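Local coordinates for protein putative nucleotide-diphospho-sugar transferase (Desulfovibrio desulfuricans subsp. desulfuricans, PDB 3CGX) that probably transfers a sugar from a nucleotide-diphospho-sugar donor, though its acceptor and exact substrates are not established, at residues Asp132-Pro137 / Tyr143-Phe148; Gln122-Asp127 / Leu184-Trp189. One frame throughout, in Å; residues are numbered along the deposited sequence.

Contact 1 (Asp132-Pro137 / Tyr143-Phe148)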
loop_
_atom_site.group_PDB
_atom_site.type_symbol
_atom_site.label_atom_id
_atom_site.label_comp_id
_atom_site.label_asym_id
_atom_site.label_seq_id
_atom_site.Cartn_x
_atom_site.Cartn_y
_atom_site.Cartn_z
ATOM N N ASP A 132 5.811 -19.732 -1.717
ATOM C CA ASP A 132 4.622 -19.792 -0.861
ATOM C C ASP A 132 4.117 -18.391 -0.468
ATOM O O ASP A 132 2.906 -18.149 -0.323
ATOM C CB ASP A 132 4.934 -20.575 0.412
ATOM C CG ASP A 132 5.376 -21.972 0.134
ATOM O OD1 ASP A 132 4.663 -22.668 -0.609
ATOM O OD2 ASP A 132 6.423 -22.365 0.658
ATOM N N ALA A 133 5.058 -17.472 -0.326
ATOM C CA ALA A 133 4.772 -16.116 0.143
ATOM C C ALA A 133 5.746 -15.106 -0.418
ATOM O O ALA A 133 6.815 -15.446 -0.921
ATOM C CB ALA A 133 4.794 -16.068 1.679
ATOM N N ALA A 134 5.306 -13.857 -0.382
ATOM C CA ALA A 134 6.083 -12.713 -0.791
ATOM C C ALA A 134 5.923 -11.577 0.242
ATOM O O ALA A 134 4.878 -11.417 0.889
ATOM C CB ALA A 134 5.643 -12.246 -2.182
ATOM N N ILE A 135 6.974 -10.800 0.408
ATOM C CA ILE A 135 6.960 -9.693 1.381
ATOM C C ILE A 135 7.894 -8.587 0.923
ATOM O O ILE A 135 8.968 -8.863 0.402
ATOM C CB ILE A 135 7.333 -10.202 2.803
ATOM C CG1 ILE A 135 6.886 -9.162 3.865
ATOM C CG2 ILE A 135 8.874 -10.606 2.878
ATOM C CD1 ILE A 135 6.783 -9.731 5.306
ATOM N N GLY A 136 7.452 -7.333 1.052
ATOM C CA GLY A 136 8.285 -6.217 0.698
ATOM C C GLY A 136 8.590 -5.410 1.945
ATOM O O GLY A 136 7.672 -4.871 2.592
ATOM N N PRO A 137 9.874 -5.359 2.305
ATOM C CA PRO A 137 10.329 -4.613 3.491
ATOM C C PRO A 137 10.272 -3.123 3.270
ATOM O O PRO A 137 10.687 -2.628 2.226
ATOM C CB PRO A 137 11.781 -5.061 3.659
ATOM C CG PRO A 137 11.951 -6.274 2.734
ATOM C CD PRO A 137 10.978 -6.063 1.644
ATOM N N TYR A 143 6.318 -3.671 6.591
ATOM C CA TYR A 143 6.270 -4.129 5.185
ATOM C C TYR A 143 5.197 -3.399 4.401
ATOM O O TYR A 143 4.165 -3.056 4.943
ATOM C CB TYR A 143 6.105 -5.644 5.111
ATOM C CG TYR A 143 4.944 -6.276 5.854
ATOM C CD1 TYR A 143 3.688 -6.394 5.256
ATOM C CD2 TYR A 143 5.106 -6.784 7.149
ATOM C CE1 TYR A 143 2.640 -7.002 5.927
ATOM C CE2 TYR A 143 4.046 -7.415 7.830
ATOM C CZ TYR A 143 2.820 -7.529 7.206
ATOM O OH TYR A 143 1.753 -8.158 7.830
ATOM N N TYR A 144 5.478 -3.147 3.131
ATOM C CA TYR A 144 4.592 -2.414 2.263
ATOM C C TYR A 144 3.756 -3.350 1.383
ATOM O O TYR A 144 2.779 -2.933 0.739
ATOM C CB TYR A 144 5.380 -1.447 1.380
ATOM C CG TYR A 144 6.341 -2.124 0.398
ATOM C CD1 TYR A 144 5.891 -2.644 -0.847
ATOM C CD2 TYR A 144 7.683 -2.218 0.682
ATOM C CE1 TYR A 144 6.757 -3.246 -1.744
ATOM C CE2 TYR A 144 8.565 -2.839 -0.225
ATOM C CZ TYR A 144 8.106 -3.321 -1.440
ATOM O OH TYR A 144 9.036 -3.932 -2.259
ATOM N N LEU A 145 4.179 -4.607 1.325
ATOM C CA LEU A 145 3.453 -5.642 0.581
ATOM C C LEU A 145 3.605 -7.017 1.242
ATOM O O LEU A 145 4.669 -7.363 1.766
ATOM C CB LEU A 145 3.910 -5.693 -0.889
ATOM C CG LEU A 145 3.276 -6.708 -1.878
ATOM C CD1 LEU A 145 3.309 -6.155 -3.345
ATOM C CD2 LEU A 145 3.920 -8.151 -1.780
ATOM N N ILE A 146 2.516 -7.774 1.242
ATOM C CA ILE A 146 2.544 -9.184 1.659
ATOM C C ILE A 146 1.663 -9.991 0.691
ATOM O O ILE A 146 0.607 -9.528 0.285
ATOM C CB ILE A 146 2.111 -9.377 3.142
ATOM C CG1 ILE A 146 2.387 -10.824 3.561
ATOM C CG2 ILE A 146 0.645 -8.858 3.410
ATOM C CD1 ILE A 146 2.415 -10.993 5.086
ATOM N N GLY A 147 2.109 -11.168 0.299
ATOM C CA GLY A 147 1.351 -12.039 -0.587
ATOM C C GLY A 147 1.498 -13.498 -0.285
ATOM O O GLY A 147 2.489 -13.934 0.279
ATOM N N PHE A 148 0.487 -14.249 -0.688
ATOM C CA PHE A 148 0.455 -15.697 -0.551
ATOM C C PHE A 148 -0.218 -16.377 -1.711
ATOM O O PHE A 148 -1.023 -15.794 -2.425
ATOM C CB PHE A 148 -0.390 -16.119 0.677
ATOM C CG PHE A 148 0.221 -15.786 2.002
ATOM C CD1 PHE A 148 1.102 -16.661 2.620
ATOM C CD2 PHE A 148 -0.107 -14.608 2.644
ATOM C CE1 PHE A 148 1.641 -16.339 3.868
ATOM C CE2 PHE A 148 0.461 -14.274 3.883
ATOM C CZ PHE A 148 1.316 -15.134 4.490
#

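Contact 2 (Gln122-Asp127 / Leu184-Trp189)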
loop_
_atom_site.group_PDB
_atom_site.type_symbol
_atom_site.label_atom_id
_atom_site.label_comp_id
_atom_site.label_asym_id
_atom_site.label_seq_id
_atom_site.Cartn_x
_atom_site.Cartn_y
_atom_site.Cartn_z
ATOM N N GLN A 122 3.497 -6.920 -10.504
ATOM C CA GLN A 122 3.349 -8.010 -11.471
ATOM C C GLN A 122 4.411 -9.094 -11.244
ATOM O O GLN A 122 4.129 -10.291 -11.260
ATOM C CB GLN A 122 3.439 -7.515 -12.889
ATOM C CG GLN A 122 3.157 -8.582 -13.914
ATOM C CD GLN A 122 1.718 -8.997 -13.884
ATOM O OE1 GLN A 122 0.829 -8.176 -14.131
ATOM N NE2 GLN A 122 1.466 -10.265 -13.557
ATOM N N LYS A 123 5.637 -8.676 -11.015
ATOM C CA LYS A 123 6.701 -9.630 -10.750
ATOM C C LYS A 123 6.369 -10.484 -9.522
ATOM O O LYS A 123 6.539 -11.726 -9.526
ATOM C CB LYS A 123 8.054 -8.914 -10.561
ATOM C CG LYS A 123 9.220 -9.889 -10.329
ATOM C CD LYS A 123 10.557 -9.130 -10.387
ATOM C CE LYS A 123 11.749 -9.988 -10.127
ATOM N NZ LYS A 123 11.568 -10.710 -8.845
ATOM N N ALA A 124 5.916 -9.831 -8.467
ATOM C CA ALA A 124 5.504 -10.536 -7.246
ATOM C C ALA A 124 4.436 -11.599 -7.537
ATOM O O ALA A 124 4.521 -12.736 -7.069
ATOM C CB ALA A 124 5.008 -9.528 -6.164
ATOM N N LEU A 125 3.415 -11.216 -8.289
ATOM C CA LEU A 125 2.350 -12.135 -8.635
ATOM C C LEU A 125 2.874 -13.288 -9.458
ATOM O O LEU A 125 2.503 -14.446 -9.230
ATOM C CB LEU A 125 1.232 -11.402 -9.367
ATOM C CG LEU A 125 0.389 -10.531 -8.414
ATOM C CD1 LEU A 125 -0.424 -9.480 -9.216
ATOM C CD2 LEU A 125 -0.484 -11.406 -7.503
ATOM N N ASN A 126 3.754 -12.987 -10.404
ATOM C CA ASN A 126 4.369 -14.012 -11.222
ATOM C C ASN A 126 5.159 -14.992 -10.341
ATOM O O ASN A 126 5.096 -16.195 -10.524
ATOM C CB ASN A 126 5.327 -13.422 -12.288
ATOM C CG ASN A 126 4.605 -12.593 -13.396
ATOM O OD1 ASN A 126 3.412 -12.718 -13.614
ATOM N ND2 ASN A 126 5.385 -11.809 -14.140
ATOM N N ASP A 127 5.957 -14.434 -9.437
ATOM C CA ASP A 127 6.850 -15.234 -8.569
ATOM C C ASP A 127 6.066 -16.104 -7.558
ATOM O O ASP A 127 6.532 -17.174 -7.146
ATOM C CB ASP A 127 7.884 -14.324 -7.844
ATOM C CG ASP A 127 9.002 -13.824 -8.761
ATOM O OD1 ASP A 127 9.164 -14.311 -9.881
ATOM O OD2 ASP A 127 9.740 -12.912 -8.366
ATOM N N LEU A 184 9.584 -15.097 -1.005
ATOM C CA LEU A 184 10.212 -14.138 -1.915
ATOM C C LEU A 184 10.286 -12.771 -1.268
ATOM O O LEU A 184 9.277 -12.178 -0.848
ATOM C CB LEU A 184 9.444 -14.047 -3.215
ATOM C CG LEU A 184 9.950 -13.040 -4.242
ATOM C CD1 LEU A 184 11.187 -13.478 -4.970
ATOM C CD2 LEU A 184 8.771 -12.793 -5.186
ATOM N N GLN A 185 11.487 -12.236 -1.224
ATOM C CA GLN A 185 11.687 -10.917 -0.665
ATOM C C GLN A 185 11.806 -9.909 -1.780
ATOM O O GLN A 185 12.639 -10.038 -2.655
ATOM C CB GLN A 185 12.920 -10.926 0.234
ATOM C CG GLN A 185 13.177 -9.625 0.862
ATOM C CD GLN A 185 14.348 -9.675 1.839
ATOM O OE1 GLN A 185 14.498 -10.634 2.597
ATOM N NE2 GLN A 185 15.160 -8.630 1.837
ATOM N N LEU A 186 10.939 -8.903 -1.757
ATOM C CA LEU A 186 10.930 -7.849 -2.779
ATOM C C LEU A 186 11.869 -6.774 -2.301
ATOM O O LEU A 186 12.303 -6.819 -1.146
ATOM C CB LEU A 186 9.543 -7.243 -2.963
ATOM C CG LEU A 186 8.466 -8.192 -3.486
ATOM C CD1 LEU A 186 7.118 -7.558 -3.280
ATOM C CD2 LEU A 186 8.716 -8.516 -4.946
ATOM N N PRO A 187 12.200 -5.799 -3.169
ATOM C CA PRO A 187 13.133 -4.753 -2.773
ATOM C C PRO A 187 12.661 -3.912 -1.602
ATOM O O PRO A 187 11.472 -3.693 -1.417
ATOM C CB PRO A 187 13.206 -3.875 -4.042
ATOM C CG PRO A 187 12.846 -4.776 -5.146
ATOM C CD PRO A 187 11.777 -5.621 -4.575
ATOM N N ASP A 188 13.596 -3.399 -0.826
ATOM C CA ASP A 188 13.220 -2.440 0.216
ATOM C C ASP A 188 12.657 -1.149 -0.447
ATOM O O ASP A 188 13.101 -0.720 -1.534
ATOM C CB ASP A 188 14.389 -2.007 1.064
ATOM C CG ASP A 188 15.121 -3.160 1.742
ATOM O OD1 ASP A 188 14.693 -4.324 1.715
ATOM O OD2 ASP A 188 16.191 -2.872 2.283
ATOM N N TRP A 189 11.669 -0.551 0.206
ATOM C CA TRP A 189 11.061 0.680 -0.295
ATOM C C TRP A 189 10.648 1.580 0.855
ATOM O O TRP A 189 10.403 1.101 1.969
ATOM C CB TRP A 189 9.832 0.381 -1.168
ATOM C CG TRP A 189 9.704 1.333 -2.352
ATOM C CD1 TRP A 189 8.981 2.498 -2.409
ATOM C CD2 TRP A 189 10.327 1.195 -3.642
ATOM N NE1 TRP A 189 9.132 3.082 -3.634
ATOM C CE2 TRP A 189 9.920 2.279 -4.424
ATOM C CE3 TRP A 189 11.174 0.239 -4.214
ATOM C CZ2 TRP A 189 10.373 2.468 -5.737
ATOM C CZ3 TRP A 189 11.570 0.408 -5.521
ATOM C CH2 TRP A 189 11.196 1.515 -6.262
#

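Contact 1 (Asp132-Pro137 / Tyr143-Phe148)
G136 lies under the ring of Y144, its CA 3.8 Å from the ring centroid in a CH-pi contact offset toward the rim. A glycine suits this place because the ring occupies the side on which a CB would stand. The carbonyl oxygen of P137 meets the same ring at its edge, in the ring plane, 3.2 Å from Y144 CE2. Y144 CG sits between its backbone N and carbonyl carbon (chi1 64°), which folds the ring back over the neighbouring strand. On the other face of the sheet, I135 CD1 stands over the Y143 ring, 4.2 Å from its centroid, the two side chains crossing at about a right angle. Farther along that face, small A133 puts CB 3.8 Å from F148 CE1. These residues belong to an antiparallel beta hairpin within the mixed sheet of a GT-A-like fold. Its backbones are joined by a reciprocal pair, A134 N to G147 O at 2.9 Å and G147 N to A134 O at 2.8 Å, then by G136 N to L145 O at 2.9 Å. Y144 N gives a further bond to G136 O, where the chain turns a corner. In the next shell, Y144 OH is held by P187 O and Y116 OH, while helix 87-100 covers F148 through M95 and F99. D132 turns its carboxylate away from strand 143-149, to S152 OG and E182 N.

Contact 2 (Gln122-Asp127 / Leu184-Trp189)
Helix 118-127 packs against the edge strand 183-185 and the loop that follows it, a helix-on-sheet contact of the alpha/beta fold. L186 was modelled in two conformers; in one, A124 CB lies 4.0 Å from L186 CD2 and almost as close to CD1, meeting the forked end of the leucine. The small methyl of alanine suits this buried spot, since it brings the helix backbone close to the leucine while remaining wholly apolar. In that conformer L186 CG is anti to its own carbonyl carbon (chi1 -64°), and both methyls extend to the helix. One turn on, the D127 and L184 side chains cross at about a right angle, though the model brings them doubtfully close there. No hydrogen bond spans the two segments. The carboxylate is instead engaged within its own helix: K123 NZ forms a salt bridge with D127 OD2 at 2.9 Å, meeting the oxygen nearly along its C-O axis. This i to i+4 pair lies beside the apolar meeting of A124 and L186, K123 reaching D127 from one turn earlier. The helix covers one face of the sheet from strand 5-11, touched by L125, to border strand 183-185, while L186 also touches strand 143-149.

How the contacts relate
Helix 118-127 is followed by strand 133-137. Contact 1 falls inside the chain loop closed by contact 2, because 132-148 lies between 122-127 and 184-189, and the two centres are 7 Å apart. Both reach one sheet, in which strand 133-137 has strand 143-149 on one side and parallel strand 183-185 on the other. A probable backbone hydrogen bond between A133 O and L184 N, 2.8 Å long, ties that second border. At the far end, the hydrogen bond of Y144 OH to P187 O spans 2.6 Å, and the hydroxyl also lies against L186 CB. The tyrosine therefore joins the hairpin of contact 1 to the loop of contact 2.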